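Local coordinates for plasmid pRiA4b Orf3-like domain-containing protein (Methanosarcina mazei, PDB 2I1S), which is of unknown function but belongs to the plasmid pRiA4b ORF-3-like family, named after a plasmid-borne open reading frame, at residues A[47-60]-A[93-107]. Sequence-based numbering, arbitrary orientation.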
loop_
_atom_site.group_PDB
_atom_site.type_symbol
_atom_site.label_atom_id
_atom_site.label_comp_id
_atom_site.label_asym_id
_atom_site.label_seq_id
_atom_site.Cartn_x
_atom_site.Cartn_y
_atom_site.Cartn_z
ATOM N N TRP A 47 -1.703 -7.907 3.213
ATOM C CA TRP A 47 -2.929 -8.236 2.517
ATOM C C TRP A 47 -2.780 -9.573 1.761
ATOM O O TRP A 47 -1.690 -10.127 1.656
ATOM C CB TRP A 47 -3.334 -7.072 1.603
ATOM C CG TRP A 47 -3.924 -5.883 2.333
ATOM C CD1 TRP A 47 -4.568 -5.893 3.552
ATOM C CD2 TRP A 47 -3.966 -4.512 1.879
ATOM N NE1 TRP A 47 -4.979 -4.630 3.881
ATOM C CE2 TRP A 47 -4.627 -3.763 2.876
ATOM C CE3 TRP A 47 -3.510 -3.850 0.726
ATOM C CZ2 TRP A 47 -4.830 -2.376 2.766
ATOM C CZ3 TRP A 47 -3.709 -2.450 0.624
ATOM C CH2 TRP A 47 -4.383 -1.748 1.624
ATOM N N GLU A 48 -3.881 -10.082 1.223
ATOM C CA GLU A 48 -3.948 -11.474 0.768
ATOM C C GLU A 48 -4.205 -11.609 -0.754
ATOM O O GLU A 48 -4.338 -12.708 -1.291
ATOM C CB GLU A 48 -5.050 -12.191 1.556
ATOM C CG GLU A 48 -4.734 -12.568 2.978
ATOM C CD GLU A 48 -3.700 -13.634 3.052
ATOM O OE1 GLU A 48 -3.555 -14.409 2.092
ATOM O OE2 GLU A 48 -2.999 -13.705 4.067
ATOM N N ASP A 49 -4.288 -10.475 -1.424
ATOM C CA ASP A 49 -4.669 -10.390 -2.831
ATOM C C ASP A 49 -5.989 -11.075 -3.231
ATOM O O ASP A 49 -6.075 -11.754 -4.240
ATOM C CB ASP A 49 -3.511 -10.777 -3.761
ATOM C CG ASP A 49 -3.522 -9.959 -5.039
ATOM O OD1 ASP A 49 -4.371 -9.047 -5.173
ATOM O OD2 ASP A 49 -2.678 -10.194 -5.898
ATOM N N TYR A 50 -7.031 -10.836 -2.449
ATOM C CA TYR A 50 -8.319 -11.493 -2.650
ATOM C C TYR A 50 -9.172 -10.720 -3.631
ATOM O O TYR A 50 -10.118 -11.275 -4.237
ATOM C CB TYR A 50 -9.105 -11.431 -1.346
ATOM C CG TYR A 50 -8.654 -12.351 -0.246
ATOM C CD1 TYR A 50 -8.366 -13.672 -0.517
ATOM C CD2 TYR A 50 -8.595 -11.903 1.082
ATOM C CE1 TYR A 50 -7.979 -14.543 0.504
ATOM C CE2 TYR A 50 -8.235 -12.762 2.122
ATOM C CZ TYR A 50 -7.916 -14.078 1.818
ATOM O OH TYR A 50 -7.562 -14.969 2.787
ATOM N N HIS A 51 -8.878 -9.416 -3.737
ATOM C CA HIS A 51 -9.832 -8.484 -4.324
ATOM C C HIS A 51 -9.206 -7.818 -5.536
ATOM O O HIS A 51 -8.035 -8.043 -5.821
ATOM C CB HIS A 51 -10.260 -7.431 -3.291
ATOM C CG HIS A 51 -10.785 -8.009 -2.018
ATOM N ND1 HIS A 51 -11.996 -8.688 -1.943
ATOM C CD2 HIS A 51 -10.246 -8.052 -0.779
ATOM C CE1 HIS A 51 -12.184 -9.099 -0.699
ATOM N NE2 HIS A 51 -11.131 -8.727 0.023
ATOM N N LEU A 52 -10.013 -7.003 -6.230
ATOM C CA LEU A 52 -9.553 -6.202 -7.350
ATOM C C LEU A 52 -8.721 -5.023 -6.853
ATOM O O LEU A 52 -8.893 -4.575 -5.722
ATOM C CB LEU A 52 -10.741 -5.755 -8.232
ATOM C CG LEU A 52 -11.595 -6.890 -8.791
ATOM C CD1 LEU A 52 -12.700 -6.358 -9.680
ATOM C CD2 LEU A 52 -10.773 -7.942 -9.549
ATOM N N HIS A 53 -7.809 -4.559 -7.706
ATOM C CA HIS A 53 -7.033 -3.341 -7.457
ATOM C C HIS A 53 -6.869 -2.459 -8.714
ATOM O O HIS A 53 -7.121 -2.897 -9.833
ATOM C CB HIS A 53 -5.675 -3.677 -6.828
ATOM C CG HIS A 53 -4.646 -4.048 -7.820
ATOM N ND1 HIS A 53 -4.443 -5.352 -8.222
ATOM C CD2 HIS A 53 -3.790 -3.286 -8.540
ATOM C CE1 HIS A 53 -3.486 -5.374 -9.134
ATOM N NE2 HIS A 53 -3.085 -4.133 -9.354
ATOM N N GLU A 54 -6.487 -1.199 -8.526
ATOM C CA GLU A 54 -6.010 -0.379 -9.638
ATOM C C GLU A 54 -5.242 0.824 -9.130
ATOM O O GLU A 54 -5.395 1.194 -7.974
ATOM C CB GLU A 54 -7.128 0.019 -10.610
ATOM C CG GLU A 54 -8.034 1.123 -10.158
ATOM C CD GLU A 54 -8.891 1.640 -11.314
ATOM O OE1 GLU A 54 -8.758 1.088 -12.435
ATOM O OE2 GLU A 54 -9.694 2.591 -11.098
ATOM N N PHE A 55 -4.370 1.350 -9.982
ATOM C CA PHE A 55 -3.657 2.584 -9.761
ATOM C C PHE A 55 -4.316 3.680 -10.625
ATOM O O PHE A 55 -4.819 3.401 -11.727
ATOM C CB PHE A 55 -2.186 2.465 -10.167
ATOM C CG PHE A 55 -1.431 1.343 -9.486
ATOM C CD1 PHE A 55 -0.662 1.594 -8.349
ATOM C CD2 PHE A 55 -1.472 0.030 -10.000
ATOM C CE1 PHE A 55 0.037 0.557 -7.713
ATOM C CE2 PHE A 55 -0.776 -1.007 -9.378
ATOM C CZ PHE A 55 -0.012 -0.731 -8.209
ATOM N N GLU A 56 -4.345 4.896 -10.088
ATOM C CA GLU A 56 -4.645 6.110 -10.836
ATOM C C GLU A 56 -3.407 7.011 -10.747
ATOM O O GLU A 56 -2.957 7.345 -9.656
ATOM C CB GLU A 56 -5.801 6.875 -10.201
ATOM C CG GLU A 56 -7.193 6.372 -10.497
ATOM C CD GLU A 56 -8.273 7.256 -9.864
ATOM O OE1 GLU A 56 -7.937 8.348 -9.298
ATOM O OE2 GLU A 56 -9.463 6.851 -9.939
ATOM N N MET A 57 -2.872 7.420 -11.885
ATOM C CA MET A 57 -1.697 8.314 -11.897
ATOM C C MET A 57 -1.746 9.217 -13.135
ATOM O O MET A 57 -2.183 8.777 -14.209
ATOM C CB MET A 57 -0.414 7.463 -11.847
ATOM C CG MET A 57 0.880 8.221 -11.732
ATOM S SD MET A 57 2.230 7.237 -11.055
ATOM C CE MET A 57 3.159 8.605 -10.446
ATOM N N VAL A 58 -1.337 10.479 -12.977
ATOM C CA VAL A 58 -1.023 11.351 -14.122
ATOM C C VAL A 58 0.134 10.780 -14.979
ATOM O O VAL A 58 1.207 10.424 -14.452
ATOM C CB VAL A 58 -0.656 12.804 -13.666
ATOM C CG1 VAL A 58 0.004 13.582 -14.783
ATOM C CG2 VAL A 58 -1.883 13.536 -13.155
ATOM N N ASN A 59 -0.086 10.702 -16.290
ATOM C CA ASN A 59 0.948 10.277 -17.216
ATOM C C ASN A 59 1.809 11.493 -17.632
ATOM O O ASN A 59 1.302 12.440 -18.212
ATOM C CB ASN A 59 0.277 9.578 -18.401
ATOM C CG ASN A 59 1.256 9.125 -19.489
ATOM O OD1 ASN A 59 2.468 9.348 -19.422
ATOM N ND2 ASN A 59 0.705 8.491 -20.518
ATOM N N PRO A 60 3.115 11.487 -17.293
ATOM C CA PRO A 60 3.969 12.656 -17.572
ATOM C C PRO A 60 4.125 13.005 -19.043
ATOM O O PRO A 60 4.395 14.175 -19.366
ATOM C CB PRO A 60 5.332 12.266 -16.995
ATOM C CG PRO A 60 5.271 10.777 -16.734
ATOM C CD PRO A 60 3.835 10.406 -16.583
ATOM N N TYR A 93 6.388 6.738 -15.370
ATOM C CA TYR A 93 5.408 7.583 -14.675
ATOM C C TYR A 93 5.954 8.446 -13.537
ATOM O O TYR A 93 5.692 9.654 -13.489
ATOM C CB TYR A 93 4.267 6.735 -14.130
ATOM C CG TYR A 93 3.255 6.323 -15.169
ATOM C CD1 TYR A 93 2.147 7.109 -15.424
ATOM C CD2 TYR A 93 3.396 5.129 -15.865
ATOM C CE1 TYR A 93 1.214 6.737 -16.363
ATOM C CE2 TYR A 93 2.471 4.744 -16.815
ATOM C CZ TYR A 93 1.378 5.555 -17.070
ATOM O OH TYR A 93 0.440 5.181 -18.012
ATOM N N PHE A 94 6.673 7.823 -12.605
ATOM C CA PHE A 94 7.221 8.533 -11.454
ATOM C C PHE A 94 8.462 9.330 -11.833
ATOM O O PHE A 94 9.429 8.800 -12.387
ATOM C CB PHE A 94 7.571 7.572 -10.306
ATOM C CG PHE A 94 6.372 6.988 -9.587
ATOM C CD1 PHE A 94 5.831 5.765 -9.987
ATOM C CD2 PHE A 94 5.829 7.633 -8.465
ATOM C CE1 PHE A 94 4.727 5.212 -9.325
ATOM C CE2 PHE A 94 4.745 7.096 -7.790
ATOM C CZ PHE A 94 4.186 5.868 -8.221
ATOM N N THR A 95 8.420 10.619 -11.534
ATOM C CA THR A 95 9.592 11.466 -11.598
ATOM C C THR A 95 9.511 12.363 -10.366
ATOM O O THR A 95 8.567 12.248 -9.566
ATOM C CB THR A 95 9.625 12.322 -12.898
ATOM O OG1 THR A 95 8.969 13.579 -12.681
ATOM C CG2 THR A 95 8.958 11.573 -14.075
ATOM N N LEU A 96 10.487 13.250 -10.216
ATOM C CA LEU A 96 10.499 14.185 -9.105
ATOM C C LEU A 96 9.460 15.329 -9.241
ATOM O O LEU A 96 9.021 15.871 -8.228
ATOM C CB LEU A 96 11.928 14.710 -8.839
ATOM C CG LEU A 96 13.066 13.702 -8.571
ATOM C CD1 LEU A 96 14.431 14.400 -8.589
ATOM C CD2 LEU A 96 12.888 12.899 -7.261
ATOM N N GLU A 97 9.050 15.704 -10.454
ATOM C CA GLU A 97 7.832 16.535 -10.562
ATOM C C GLU A 97 6.560 15.773 -11.002
ATOM O O GLU A 97 5.636 16.370 -11.566
ATOM C CB GLU A 97 8.023 17.825 -11.380
ATOM C CG GLU A 97 8.440 17.629 -12.815
ATOM C CD GLU A 97 9.925 17.814 -13.002
ATOM O OE1 GLU A 97 10.717 17.111 -12.328
ATOM O OE2 GLU A 97 10.299 18.670 -13.828
ATOM N N ASN A 98 6.524 14.469 -10.750
ATOM C CA ASN A 98 5.301 13.682 -10.880
ATOM C C ASN A 98 5.425 12.511 -9.926
ATOM O O ASN A 98 5.681 11.376 -10.343
ATOM C CB ASN A 98 5.067 13.196 -12.324
ATOM C CG ASN A 98 3.624 12.741 -12.555
ATOM O OD1 ASN A 98 2.694 13.477 -12.234
ATOM N ND2 ASN A 98 3.433 11.525 -13.094
ATOM N N LYS A 99 5.246 12.795 -8.642
ATOM C CA LYS A 99 5.719 11.896 -7.583
ATOM C C LYS A 99 4.674 10.994 -6.917
ATOM O O LYS A 99 5.054 10.055 -6.192
ATOM C CB LYS A 99 6.565 12.637 -6.536
ATOM C CG LYS A 99 5.984 13.912 -5.969
ATOM C CD LYS A 99 6.958 14.540 -4.977
ATOM C CE LYS A 99 8.412 14.490 -5.481
ATOM N NZ LYS A 99 9.444 14.947 -4.461
ATOM N N GLU A 100 3.388 11.226 -7.223
ATOM C CA GLU A 100 2.288 10.564 -6.523
ATOM C C GLU A 100 1.336 9.705 -7.393
ATOM O O GLU A 100 1.021 10.068 -8.522
ATOM C CB GLU A 100 1.510 11.598 -5.700
ATOM C CG GLU A 100 0.894 11.023 -4.416
ATOM C CD GLU A 100 0.505 12.111 -3.435
ATOM O OE1 GLU A 100 -0.315 12.977 -3.821
ATOM O OE2 GLU A 100 1.011 12.100 -2.279
ATOM N N ALA A 101 0.904 8.563 -6.847
ATOM C CA ALA A 101 -0.126 7.697 -7.442
ATOM C C ALA A 101 -1.174 7.422 -6.393
ATOM O O ALA A 101 -0.903 7.510 -5.198
ATOM C CB ALA A 101 0.474 6.367 -7.862
ATOM N N LEU A 102 -2.377 7.089 -6.836
ATOM C CA LEU A 102 -3.371 6.492 -5.950
ATOM C C LEU A 102 -3.617 4.999 -6.276
ATOM O O LEU A 102 -3.924 4.641 -7.415
ATOM C CB LEU A 102 -4.669 7.281 -5.987
ATOM C CG LEU A 102 -5.738 6.768 -5.004
ATOM C CD1 LEU A 102 -5.394 7.049 -3.522
ATOM C CD2 LEU A 102 -7.109 7.366 -5.414
ATOM N N TYR A 103 -3.499 4.157 -5.266
ATOM C CA TYR A 103 -3.764 2.717 -5.374
ATOM C C TYR A 103 -5.032 2.378 -4.612
ATOM O O TYR A 103 -5.116 2.631 -3.420
ATOM C CB TYR A 103 -2.588 1.945 -4.766
ATOM C CG TYR A 103 -2.709 0.441 -4.646
ATOM C CD1 TYR A 103 -2.460 -0.394 -5.732
ATOM C CD2 TYR A 103 -2.996 -0.159 -3.428
ATOM C CE1 TYR A 103 -2.522 -1.796 -5.615
ATOM C CE2 TYR A 103 -3.056 -1.567 -3.295
ATOM C CZ TYR A 103 -2.812 -2.383 -4.387
ATOM O OH TYR A 103 -2.824 -3.787 -4.246
ATOM N N THR A 104 -5.999 1.796 -5.301
ATOM C CA THR A 104 -7.201 1.266 -4.680
ATOM C C THR A 104 -7.162 -0.282 -4.703
ATOM O O THR A 104 -6.850 -0.908 -5.720
ATOM C CB THR A 104 -8.481 1.822 -5.390
ATOM O OG1 THR A 104 -8.439 3.259 -5.389
ATOM C CG2 THR A 104 -9.788 1.347 -4.700
ATOM N N TYR A 105 -7.456 -0.884 -3.556
ATOM C CA TYR A 105 -7.524 -2.316 -3.407
ATOM C C TYR A 105 -8.834 -2.634 -2.668
ATOM O O TYR A 105 -9.130 -2.024 -1.626
ATOM C CB TYR A 105 -6.301 -2.819 -2.627
ATOM C CG TYR A 105 -6.419 -4.264 -2.178
ATOM C CD1 TYR A 105 -6.516 -5.306 -3.133
ATOM C CD2 TYR A 105 -6.486 -4.598 -0.812
ATOM C CE1 TYR A 105 -6.645 -6.657 -2.747
ATOM C CE2 TYR A 105 -6.603 -5.936 -0.408
ATOM C CZ TYR A 105 -6.704 -6.973 -1.399
ATOM O OH TYR A 105 -6.823 -8.326 -1.049
ATOM N N ASP A 106 -9.612 -3.586 -3.203
ATOM C CA ASP A 106 -10.920 -3.981 -2.653
ATOM C C ASP A 106 -11.939 -2.932 -3.024
ATOM O O ASP A 106 -12.020 -1.889 -2.378
ATOM C CB ASP A 106 -10.893 -4.192 -1.109
ATOM C CG ASP A 106 -12.119 -4.965 -0.584
ATOM O OD1 ASP A 106 -12.017 -5.636 0.451
ATOM O OD2 ASP A 106 -13.198 -4.921 -1.217
ATOM N N PHE A 107 -12.726 -3.212 -4.055
ATOM C CA PHE A 107 -13.714 -2.264 -4.561
ATOM C C PHE A 107 -14.991 -2.255 -3.718
ATOM O O PHE A 107 -15.925 -1.485 -4.011
ATOM C CB PHE A 107 -14.012 -2.530 -6.070
ATOM C CG PHE A 107 -12.800 -2.313 -6.969
ATOM C CD1 PHE A 107 -11.626 -1.722 -6.457
ATOM C CD2 PHE A 107 -12.842 -2.655 -8.314
ATOM C CE1 PHE A 107 -10.514 -1.516 -7.245
ATOM C CE2 PHE A 107 -11.724 -2.445 -9.134
ATOM C CZ PHE A 107 -10.562 -1.885 -8.607
HETATM O O HOH W 1 -12.775 -5.952 -5.163
HETATM O O HOH W 2 -6.823 3.996 -7.307
HETATM O O HOH W 3 -0.809 11.478 -10.213
#
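The Tyr105 ring packs against one face of the Trp47 indole, in the loop that leads into strand 53-58, as an offset stack with planes 30° apart and Tyr105 CD2 3.4 Å from Trp47 CE3. With chi1 at 168°, CG of Tyr105 stands opposite the backbone N, which carries the phenol along the loop until OH accepts a hydrogen bond from Tyr50 N at 2.9 Å; the same hydroxyl is hydrogen-bonded to the Glu142 carboxylate. A phenylalanine here would probably leave Tyr50 N and Glu142 without their shared hydroxyl and the loop freer to shift. Beside it, the Asp106 carboxylate lies nearly flat over one face of the His51 imidazole, planes 21° apart, while Tyr50 CB covers the opposite face; His51 NE2 is hydrogen-bonded to Asp143. Strands 53-58 and 100-105 are antiparallel neighbours within the mixed sheet, joined by paired backbone bonds between Glu54 and Thr104 and between Glu56 and Leu102. On the side facing helix 34-44, Phe55 presents a ring face to Tyr103 CD1, which comes within 3.3 Å of Phe55 CE1, and His53 crosses Tyr103 obliquely. Water 2 bridges Glu54 O, Leu102 O and Thr104 OG1 on the other side. Farther along, the extended Met57 chain lays CE over the centre of the Phe94 ring, a CH-pi contact 3.4 Å from the centroid, with SD over the same face in a Met-aromatic contact. Asn98 ND2 clamps the end, donating to Val58 O at 2.8 Å from above the carbonyl plane and to Tyr93 O at 3.0 Å.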